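Local coordinates for protein neutral proteinase inhibitor ScNPI (Streptomyces caespitosus, PDB 4HWX) that inhibits serine endopeptidases, probably of the subtilisin type, as a secreted homodimer and, as a two-faced single-domain inhibitor, probably also targets a second peptidase class, at residues A[59-64]-A[90-95]; A[94-99]-A[103-108]. All coordinates share one frame; numbering follows the deposited sequence.

Contact 1: A[59-64]-A[90-95]. With ACT (acetate ion), chain E.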
loop_
_atom_site.group_PDB
_atom_site.type_symbol
_atom_site.label_atom_id
_atom_site.label_comp_id
_atom_site.label_asym_id
_atom_site.label_seq_id
_atom_site.Cartn_x
_atom_site.Cartn_y
_atom_site.Cartn_z
ATOM N N ARG A 59 -17.221 0.529 -5.895
ATOM C CA ARG A 59 -18.200 -0.541 -5.658
ATOM C C ARG A 59 -18.140 -1.059 -4.208
ATOM O O ARG A 59 -19.027 -1.814 -3.816
ATOM C CB ARG A 59 -18.043 -1.698 -6.668
ATOM C CG ARG A 59 -18.487 -1.275 -8.059
ATOM C CD ARG A 59 -18.292 -2.324 -9.131
ATOM N NE ARG A 59 -18.531 -1.725 -10.445
ATOM C CZ ARG A 59 -18.046 -2.177 -11.599
ATOM N NH1 ARG A 59 -17.283 -3.264 -11.628
ATOM N NH2 ARG A 59 -18.317 -1.545 -12.731
ATOM N N LEU A 60 -17.126 -0.636 -3.401
ATOM C CA LEU A 60 -17.053 -0.981 -1.966
ATOM C C LEU A 60 -18.140 -0.193 -1.200
ATOM O O LEU A 60 -18.545 -0.592 -0.119
ATOM C CB LEU A 60 -15.658 -0.687 -1.361
ATOM C CG LEU A 60 -14.483 -1.561 -1.835
ATOM C CD1 LEU A 60 -13.188 -1.111 -1.216
ATOM C CD2 LEU A 60 -14.709 -3.032 -1.527
ATOM N N LEU A 61 -18.583 0.944 -1.764
ATOM C CA LEU A 61 -19.631 1.762 -1.172
ATOM C C LEU A 61 -20.960 1.217 -1.640
ATOM O O LEU A 61 -21.066 0.771 -2.783
ATOM C CB LEU A 61 -19.475 3.251 -1.546
ATOM C CG LEU A 61 -18.414 4.042 -0.778
ATOM C CD1 LEU A 61 -17.070 3.857 -1.380
ATOM C CD2 LEU A 61 -18.719 5.519 -0.824
ATOM N N ALA A 62 -21.950 1.175 -0.745
ATOM C CA ALA A 62 -23.284 0.669 -1.091
ATOM C C ALA A 62 -24.357 1.576 -0.505
ATOM O O ALA A 62 -24.094 2.252 0.494
ATOM C CB ALA A 62 -23.449 -0.753 -0.573
ATOM N N ALA A 63 -25.552 1.633 -1.146
ATOM C CA ALA A 63 -26.684 2.413 -0.631
ATOM C C ALA A 63 -26.919 1.968 0.824
ATOM O O ALA A 63 -26.981 0.761 1.102
ATOM C CB ALA A 63 -27.930 2.172 -1.498
ATOM N N PRO A 64 -26.897 2.889 1.798
ATOM C CA PRO A 64 -26.984 2.453 3.208
ATOM C C PRO A 64 -28.315 1.830 3.611
ATOM O O PRO A 64 -29.314 2.050 2.938
ATOM C CB PRO A 64 -26.799 3.768 3.986
ATOM C CG PRO A 64 -26.082 4.686 3.033
ATOM C CD PRO A 64 -26.681 4.350 1.699
ATOM N N VAL A 90 -3.420 -0.029 -7.858
ATOM C CA VAL A 90 -4.593 0.577 -7.218
ATOM C C VAL A 90 -4.118 1.758 -6.351
ATOM O O VAL A 90 -3.190 1.600 -5.586
ATOM C CB VAL A 90 -5.394 -0.471 -6.374
ATOM C CG1 VAL A 90 -6.495 0.197 -5.528
ATOM C CG2 VAL A 90 -5.989 -1.571 -7.262
ATOM N N ALA A 91 -4.766 2.915 -6.490
ATOM C CA ALA A 91 -4.558 4.149 -5.729
ATOM C C ALA A 91 -5.925 4.775 -5.638
ATOM O O ALA A 91 -6.404 5.376 -6.608
ATOM C CB ALA A 91 -3.546 5.060 -6.429
ATOM N N TRP A 92 -6.632 4.476 -4.540
ATOM C CA TRP A 92 -8.023 4.894 -4.368
ATOM C C TRP A 92 -8.237 5.543 -3.014
ATOM O O TRP A 92 -7.596 5.173 -2.029
ATOM C CB TRP A 92 -8.957 3.676 -4.531
ATOM C CG TRP A 92 -10.434 3.947 -4.372
ATOM C CD1 TRP A 92 -11.306 4.340 -5.349
ATOM C CD2 TRP A 92 -11.214 3.786 -3.178
ATOM N NE1 TRP A 92 -12.578 4.443 -4.839
ATOM C CE2 TRP A 92 -12.554 4.101 -3.507
ATOM C CE3 TRP A 92 -10.922 3.360 -1.868
ATOM C CZ2 TRP A 92 -13.590 4.038 -2.568
ATOM C CZ3 TRP A 92 -11.957 3.261 -0.948
ATOM C CH2 TRP A 92 -13.276 3.592 -1.303
ATOM N N LYS A 93 -9.145 6.524 -2.975
ATOM C CA LYS A 93 -9.534 7.164 -1.725
ATOM C C LYS A 93 -10.988 7.638 -1.803
ATOM O O LYS A 93 -11.542 7.789 -2.895
ATOM C CB LYS A 93 -8.591 8.319 -1.334
ATOM C CG LYS A 93 -8.637 9.530 -2.268
ATOM C CD LYS A 93 -7.687 10.626 -1.790
ATOM C CE LYS A 93 -7.599 11.772 -2.771
ATOM N NZ LYS A 93 -6.565 12.770 -2.373
ATOM N N HIS A 94 -11.593 7.861 -0.638
ATOM C CA HIS A 94 -12.952 8.403 -0.512
ATOM C C HIS A 94 -13.063 9.090 0.815
ATOM O O HIS A 94 -12.678 8.504 1.823
ATOM C CB HIS A 94 -14.051 7.331 -0.660
ATOM C CG HIS A 94 -15.418 7.928 -0.814
ATOM N ND1 HIS A 94 -15.956 8.195 -2.068
ATOM C CD2 HIS A 94 -16.296 8.346 0.135
ATOM C CE1 HIS A 94 -17.151 8.725 -1.842
ATOM N NE2 HIS A 94 -17.400 8.840 -0.535
ATOM N N THR A 95 -13.571 10.332 0.810
ATOM C CA THR A 95 -13.778 11.158 2.013
ATOM C C THR A 95 -15.263 11.154 2.392
ATOM O O THR A 95 -16.117 11.417 1.548
ATOM C CB THR A 95 -13.269 12.595 1.792
ATOM O OG1 THR A 95 -11.891 12.543 1.440
ATOM C CG2 THR A 95 -13.431 13.484 3.039
HETATM C C ACT E . -20.775 9.701 0.155
HETATM O O ACT E . -21.668 10.569 0.027
HETATM O OXT ACT E . -19.767 9.949 0.807
HETATM C CH3 ACT E . -20.939 8.357 -0.510
#
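Leu-61, just past the 3-10 turn that ends at Leu-60, stands over strand 90-95 without pairing with it: its CA keeps 9.4 Å from the CA of His-94, a gap bridged by side chains alone. Leu-61 sends its two methyls to different rings. CD2 sits over the face of the imidazole, 3.7 Å from the centroid of the His-94 ring and 14° off the ring normal, a CH-pi contact. CD1 instead meets the benzo edge of the indole close to the ring plane, 3.7 Å from Trp-92 CZ2, with CH2 nearly as close. Trp-92 and His-94, two apart on the strand, leave the same side of it, and with CG anti to the backbone N (chi1 180° in Trp-92) each ring extends toward Leu-61. At the indole's polar end, NE1 hydrogen-bonds Asn-58 OD1, tying the ring to the same loop that supplies Leu-61. The outer edge of the imidazole is polar: His-94 NE2 donates an almost straight hydrogen bond (176°) to OXT of an acetate, 2.9 Å away, probably picked up from the crystallisation liquor. The acetate methyl, CH3, lies 3.6 Å from Leu-61 CD2, so one leucine methyl touches both partners of that bond. Without the imidazole, as with an alanine here, the acetate would probably lose its donor and a gap would open beneath Leu-61 CD2. Apolar contact therefore joins the loop to the sheet here, while the imidazole divides its roles, its face taking a methyl and its N-H an anion at the partly exposed surface.

Contact 2: A[94-99]-A[103-108]. With ACT (acetate ion), chain E.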
loop_
_atom_site.group_PDB
_atom_site.type_symbol
_atom_site.label_atom_id
_atom_site.label_comp_id
_atom_site.label_asym_id
_atom_site.label_seq_id
_atom_site.Cartn_x
_atom_site.Cartn_y
_atom_site.Cartn_z
ATOM N N HIS A 94 -11.593 7.861 -0.638
ATOM C CA HIS A 94 -12.952 8.403 -0.512
ATOM C C HIS A 94 -13.063 9.090 0.815
ATOM O O HIS A 94 -12.678 8.504 1.823
ATOM C CB HIS A 94 -14.051 7.331 -0.660
ATOM C CG HIS A 94 -15.418 7.928 -0.814
ATOM N ND1 HIS A 94 -15.956 8.195 -2.068
ATOM C CD2 HIS A 94 -16.296 8.346 0.135
ATOM C CE1 HIS A 94 -17.151 8.725 -1.842
ATOM N NE2 HIS A 94 -17.400 8.840 -0.535
ATOM N N THR A 95 -13.571 10.332 0.810
ATOM C CA THR A 95 -13.778 11.158 2.013
ATOM C C THR A 95 -15.263 11.154 2.392
ATOM O O THR A 95 -16.117 11.417 1.548
ATOM C CB THR A 95 -13.269 12.595 1.792
ATOM O OG1 THR A 95 -11.891 12.543 1.440
ATOM C CG2 THR A 95 -13.431 13.484 3.039
ATOM N N PHE A 96 -15.553 10.824 3.650
ATOM C CA PHE A 96 -16.903 10.834 4.204
ATOM C C PHE A 96 -17.073 12.060 5.130
ATOM O O PHE A 96 -16.095 12.493 5.738
ATOM C CB PHE A 96 -17.185 9.530 4.966
ATOM C CG PHE A 96 -17.116 8.278 4.121
ATOM C CD1 PHE A 96 -18.213 7.867 3.362
ATOM C CD2 PHE A 96 -15.964 7.491 4.103
ATOM C CE1 PHE A 96 -18.151 6.704 2.584
ATOM C CE2 PHE A 96 -15.913 6.307 3.346
ATOM C CZ PHE A 96 -17.006 5.924 2.592
ATOM N N SER A 97 -18.322 12.582 5.262
ATOM C CA SER A 97 -18.696 13.748 6.099
ATOM C C SER A 97 -18.242 13.573 7.553
ATOM O O SER A 97 -17.776 14.526 8.168
ATOM C CB SER A 97 -20.220 13.933 6.078
ATOM O OG SER A 97 -20.709 14.097 4.760
ATOM N N ASN A 98 -18.420 12.354 8.099
ATOM C CA ASN A 98 -18.049 11.965 9.461
ATOM C C ASN A 98 -18.016 10.430 9.558
ATOM O O ASN A 98 -18.297 9.751 8.568
ATOM C CB ASN A 98 -19.002 12.591 10.512
ATOM C CG ASN A 98 -20.448 12.239 10.307
ATOM O OD1 ASN A 98 -20.801 11.077 10.147
ATOM N ND2 ASN A 98 -21.334 13.228 10.325
ATOM N N THR A 99 -17.651 9.892 10.730
ATOM C CA THR A 99 -17.532 8.439 10.919
ATOM C C THR A 99 -18.851 7.712 10.787
ATOM O O THR A 99 -18.853 6.580 10.285
ATOM C CB THR A 99 -16.889 8.101 12.261
ATOM O OG1 THR A 99 -17.719 8.601 13.312
ATOM C CG2 THR A 99 -15.460 8.639 12.361
ATOM N N SER A 103 -19.492 4.659 8.139
ATOM C CA SER A 103 -20.027 3.351 8.543
ATOM C C SER A 103 -21.278 2.990 7.725
ATOM O O SER A 103 -21.372 1.850 7.217
ATOM C CB SER A 103 -20.328 3.325 10.041
ATOM O OG SER A 103 -20.929 2.096 10.412
ATOM N N ALA A 104 -22.195 3.967 7.534
ATOM C CA ALA A 104 -23.442 3.743 6.784
ATOM C C ALA A 104 -23.179 3.319 5.327
ATOM O O ALA A 104 -23.850 2.408 4.823
ATOM C CB ALA A 104 -24.314 4.992 6.807
ATOM N N ASN A 105 -22.193 3.952 4.672
ATOM C CA ASN A 105 -21.901 3.680 3.259
ATOM C C ASN A 105 -20.930 2.539 3.033
ATOM O O ASN A 105 -20.846 2.049 1.905
ATOM C CB ASN A 105 -21.346 4.930 2.602
ATOM C CG ASN A 105 -22.419 5.944 2.366
ATOM O OD1 ASN A 105 -23.114 5.902 1.345
ATOM N ND2 ASN A 105 -22.637 6.814 3.346
ATOM N N LEU A 106 -20.176 2.126 4.066
ATOM C CA LEU A 106 -19.213 1.056 3.860
ATOM C C LEU A 106 -19.753 -0.264 4.336
ATOM O O LEU A 106 -18.958 -1.149 4.662
ATOM C CB LEU A 106 -17.836 1.358 4.469
ATOM C CG LEU A 106 -16.922 2.168 3.555
ATOM C CD1 LEU A 106 -15.642 2.549 4.283
ATOM C CD2 LEU A 106 -16.601 1.412 2.235
ATOM N N ASN A 107 -21.118 -0.404 4.331
ATOM C CA ASN A 107 -21.893 -1.626 4.612
ATOM C C ASN A 107 -21.474 -2.146 5.977
ATOM O O ASN A 107 -21.579 -1.445 6.987
ATOM C CB ASN A 107 -21.556 -2.645 3.471
ATOM C CG ASN A 107 -22.528 -3.747 3.167
ATOM O OD1 ASN A 107 -22.182 -4.931 3.244
ATOM N ND2 ASN A 107 -23.688 -3.388 2.639
ATOM N N SER A 108 -20.981 -3.369 5.973
ATOM C CA SER A 108 -20.272 -4.106 7.005
ATOM C C SER A 108 -19.195 -4.848 6.200
ATOM O O SER A 108 -18.748 -5.946 6.558
ATOM C CB SER A 108 -21.214 -5.005 7.800
ATOM O OG SER A 108 -21.742 -4.300 8.911
HETATM C C ACT E . -20.775 9.701 0.155
HETATM O O ACT E . -21.668 10.569 0.027
HETATM O OXT ACT E . -19.767 9.949 0.807
HETATM C CH3 ACT E . -20.939 8.357 -0.510
#
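Phe-96 turns its ring between strand 94-96 and the end of helix 99-105, meeting Asn-105 and Leu-106. Its CG lies anti to the carbonyl carbon (chi1 -61°), and from there CE1 reaches the CB of Asn-105 at 3.7 Å. The Asn-105 amide is inclined only 27° to the phenyl ring, but the touch is made by CB; the amide's ND2 is bonded to Val-101 O one helical turn back. The Leu-106 side chain runs at about a right angle to that of Phe-96, its CG 3.9 Å from Phe-96 CZ and its CD1 beside CE2. Over one face of the phenyl lies CD2 of His-94, 3.4 Å above the plane and near the ring centre. The acetate lies beside this group, its OXT 3.6 Å from Phe-96 CD1 and its CH3 3.8 Å from Asn-105 OD1. At the start of the helix, Ser-103 N donates to Thr-99 O at 3.0 Å, the i+4 to i bond of the first helical turn. Strand end and helix end are thus joined by a buried phenyl ring set between an imidazole and aliphatic carbons, while Asn-98 and Asn-105 use side-chain amides to hold the helix's own backbone, and Asn-98 also ties it to the loop at Pro-71 and Tyr-73.

In the fold
Contacts 1 and 2 lie with their centres about 9 Å apart and share His-94 and Thr-95 on strand 88-96 of the antiparallel sheet. Along the chain, loop 59-64 comes first, then the strand, then helix 99-105, which follows almost directly; contact 2 starts where the strand segment of contact 1 ends. The loop also meets the helix end: Ala-62 N probably hydrogen-bonds Asn-105 O (3.0 Å), Pro-64 packs on Ala-104 and Asn-105, and Leu-61 CD2 lies 3.7 Å from Phe-96 CE1. Loop, strand and helix thereby form one continuous cluster in this subtilisin-inhibitor fold, away from the zinc-binding His-4, and the same acetate touches both contacts.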